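Local coordinates for chitinase (Thermococcus chitonophagus, PDB 5XSW), which probably hydrolyses chitin as an endo-acting glycoside hydrolase, and in this crystal form holds a bound glycan in its pocket, at residues L47-A52 and I84-Q89. Sequence-based numbering, arbitrary orientation.
Sequences LSIKYA and IIIEIQ
I84 sits between two neighbours on the opposing strand: its CG2 meets CG2 of I49 at 3.5 Å, while its CG1 lies 3.8 Å from CD1 of Y51, the two side chains running alongside each other. With CG1 anti to the carbonyl carbon (chi1 -68°), the branched CB can send one arm to each partner. An alanine here removes both arms and would probably open a gap beside the I49 methyl and the Y51 ring. On the same face I86 CG1 lies beside I49 CG2. On the other face a water donates to O of I85 (2.8 Å), and CD1 of I85 reaches CB of A52. Backbone hydrogen bonds set the antiparallel register: K50 and I85 exchange two, I85 N to K50 O being 2.7 Å, and E87 N reaches S48 O at 2.8 Å. O of E87 then accepts L47 N (2.8 Å) and, weakly, S48 N. Further out, V66 and I68 of strand 65-69 also touch I49, and R73 makes a cation-pi contact with Y51. With both L47 and S48 facing E87, this is a classic beta bulge in an outer antiparallel strand pair of the N-terminal beta domain, remote from the glycan pocket.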
loop_
_atom_site.group_PDB
_atom_site.type_symbol
_atom_site.label_atom_id
_atom_site.label_comp_id
_atom_site.label_asym_id
_atom_site.label_seq_id
_atom_site.Cartn_x
_atom_site.Cartn_y
_atom_site.Cartn_z
ATOM N N LEU A 47 -21.552 30.952 -20.070
ATOM C CA LEU A 47 -22.040 31.845 -19.010
ATOM C C LEU A 47 -21.897 31.228 -17.619
ATOM O O LEU A 47 -21.503 31.887 -16.670
ATOM C CB LEU A 47 -23.508 32.194 -19.251
ATOM C CG LEU A 47 -23.789 32.963 -20.557
ATOM C CD1 LEU A 47 -25.259 32.902 -20.955
ATOM C CD2 LEU A 47 -23.360 34.395 -20.410
ATOM N N SER A 48 -22.246 29.955 -17.504
ATOM C CA SER A 48 -22.118 29.242 -16.239
ATOM C C SER A 48 -22.192 27.717 -16.429
ATOM O O SER A 48 -22.908 27.218 -17.304
ATOM C CB SER A 48 -23.227 29.663 -15.293
ATOM O OG SER A 48 -24.417 29.035 -15.732
ATOM N N ILE A 49 -21.461 26.983 -15.590
ATOM C CA ILE A 49 -21.573 25.534 -15.533
ATOM C C ILE A 49 -21.723 25.198 -14.055
ATOM O O ILE A 49 -20.826 25.526 -13.257
ATOM C CB ILE A 49 -20.322 24.841 -16.125
ATOM C CG1 ILE A 49 -20.097 25.253 -17.573
ATOM C CG2 ILE A 49 -20.416 23.323 -15.982
ATOM C CD1 ILE A 49 -18.898 24.541 -18.244
ATOM N N LYS A 50 -22.854 24.610 -13.691
ATOM C CA LYS A 50 -23.176 24.347 -12.281
ATOM C C LYS A 50 -23.736 22.968 -12.130
ATOM O O LYS A 50 -24.219 22.387 -13.111
ATOM C CB LYS A 50 -24.190 25.367 -11.750
ATOM C CG LYS A 50 -23.683 26.811 -11.844
ATOM C CD LYS A 50 -24.711 27.783 -11.253
ATOM C CE LYS A 50 -24.143 29.189 -11.129
ATOM N NZ LYS A 50 -25.109 30.102 -10.433
ATOM N N TYR A 51 -23.675 22.410 -10.918
ATOM C CA TYR A 51 -24.334 21.123 -10.691
ATOM C C TYR A 51 -25.789 21.362 -10.439
ATOM O O TYR A 51 -26.135 22.347 -9.805
ATOM C CB TYR A 51 -23.763 20.351 -9.491
ATOM C CG TYR A 51 -22.328 19.934 -9.652
ATOM C CD1 TYR A 51 -21.954 19.022 -10.653
ATOM C CD2 TYR A 51 -21.358 20.410 -8.796
ATOM C CE1 TYR A 51 -20.635 18.638 -10.809
ATOM C CE2 TYR A 51 -20.031 20.027 -8.929
ATOM C CZ TYR A 51 -19.683 19.130 -9.934
ATOM O OH TYR A 51 -18.387 18.744 -10.072
ATOM N N ALA A 52 -26.626 20.438 -10.898
ATOM C CA ALA A 52 -28.055 20.589 -10.761
ATOM C C ALA A 52 -28.468 20.616 -9.304
ATOM O O ALA A 52 -29.449 21.277 -8.959
ATOM C CB ALA A 52 -28.778 19.480 -11.485
ATOM N N ILE A 84 -25.181 18.083 -14.648
ATOM C CA ILE A 84 -24.547 19.360 -14.802
ATOM C C ILE A 84 -25.395 20.281 -15.733
ATOM O O ILE A 84 -25.914 19.824 -16.762
ATOM C CB ILE A 84 -23.146 19.179 -15.387
ATOM C CG1 ILE A 84 -22.239 18.476 -14.357
ATOM C CG2 ILE A 84 -22.547 20.492 -15.768
ATOM C CD1 ILE A 84 -20.844 18.191 -14.886
ATOM N N ILE A 85 -25.558 21.539 -15.338
ATOM C CA ILE A 85 -26.273 22.517 -16.167
ATOM C C ILE A 85 -25.301 23.530 -16.717
ATOM O O ILE A 85 -24.570 24.201 -15.973
ATOM C CB ILE A 85 -27.376 23.199 -15.386
ATOM C CG1 ILE A 85 -28.382 22.138 -14.977
ATOM C CG2 ILE A 85 -28.053 24.305 -16.271
ATOM C CD1 ILE A 85 -29.069 22.473 -13.735
ATOM N N ILE A 86 -25.272 23.594 -18.053
ATOM C CA ILE A 86 -24.386 24.458 -18.811
ATOM C C ILE A 86 -25.235 25.538 -19.513
ATOM O O ILE A 86 -26.196 25.221 -20.215
ATOM C CB ILE A 86 -23.615 23.688 -19.891
ATOM C CG1 ILE A 86 -22.809 22.524 -19.272
ATOM C CG2 ILE A 86 -22.755 24.637 -20.741
ATOM C CD1 ILE A 86 -22.516 21.441 -20.272
ATOM N N GLU A 87 -24.884 26.795 -19.298
ATOM C CA GLU A 87 -25.575 27.895 -19.973
ATOM C C GLU A 87 -24.624 28.605 -20.913
ATOM O O GLU A 87 -23.535 29.025 -20.500
ATOM C CB GLU A 87 -26.161 28.857 -18.956
ATOM C CG GLU A 87 -27.554 28.396 -18.513
ATOM C CD GLU A 87 -28.057 29.113 -17.277
ATOM O OE1 GLU A 87 -27.730 30.320 -17.111
ATOM O OE2 GLU A 87 -28.768 28.451 -16.478
ATOM N N ILE A 88 -25.040 28.720 -22.181
ATOM C CA ILE A 88 -24.195 29.266 -23.231
ATOM C C ILE A 88 -24.889 30.520 -23.832
ATOM O O ILE A 88 -26.096 30.504 -24.094
ATOM C CB ILE A 88 -23.988 28.245 -24.371
ATOM C CG1 ILE A 88 -23.383 26.930 -23.864
ATOM C CG2 ILE A 88 -23.064 28.826 -25.483
ATOM C CD1 ILE A 88 -21.934 27.061 -23.541
ATOM N N GLN A 89 -24.141 31.577 -24.051
ATOM C CA GLN A 89 -24.641 32.687 -24.877
ATOM C C GLN A 89 -24.351 32.457 -26.364
ATOM O O GLN A 89 -23.186 32.399 -26.760
ATOM C CB GLN A 89 -24.006 33.980 -24.432
ATOM C CG GLN A 89 -24.479 35.183 -25.224
ATOM C CD GLN A 89 -24.075 36.438 -24.520
ATOM O OE1 GLN A 89 -24.783 36.902 -23.623
ATOM N NE2 GLN A 89 -22.896 36.970 -24.872
HETATM O O HOH W 1 -25.371 26.788 -15.411
#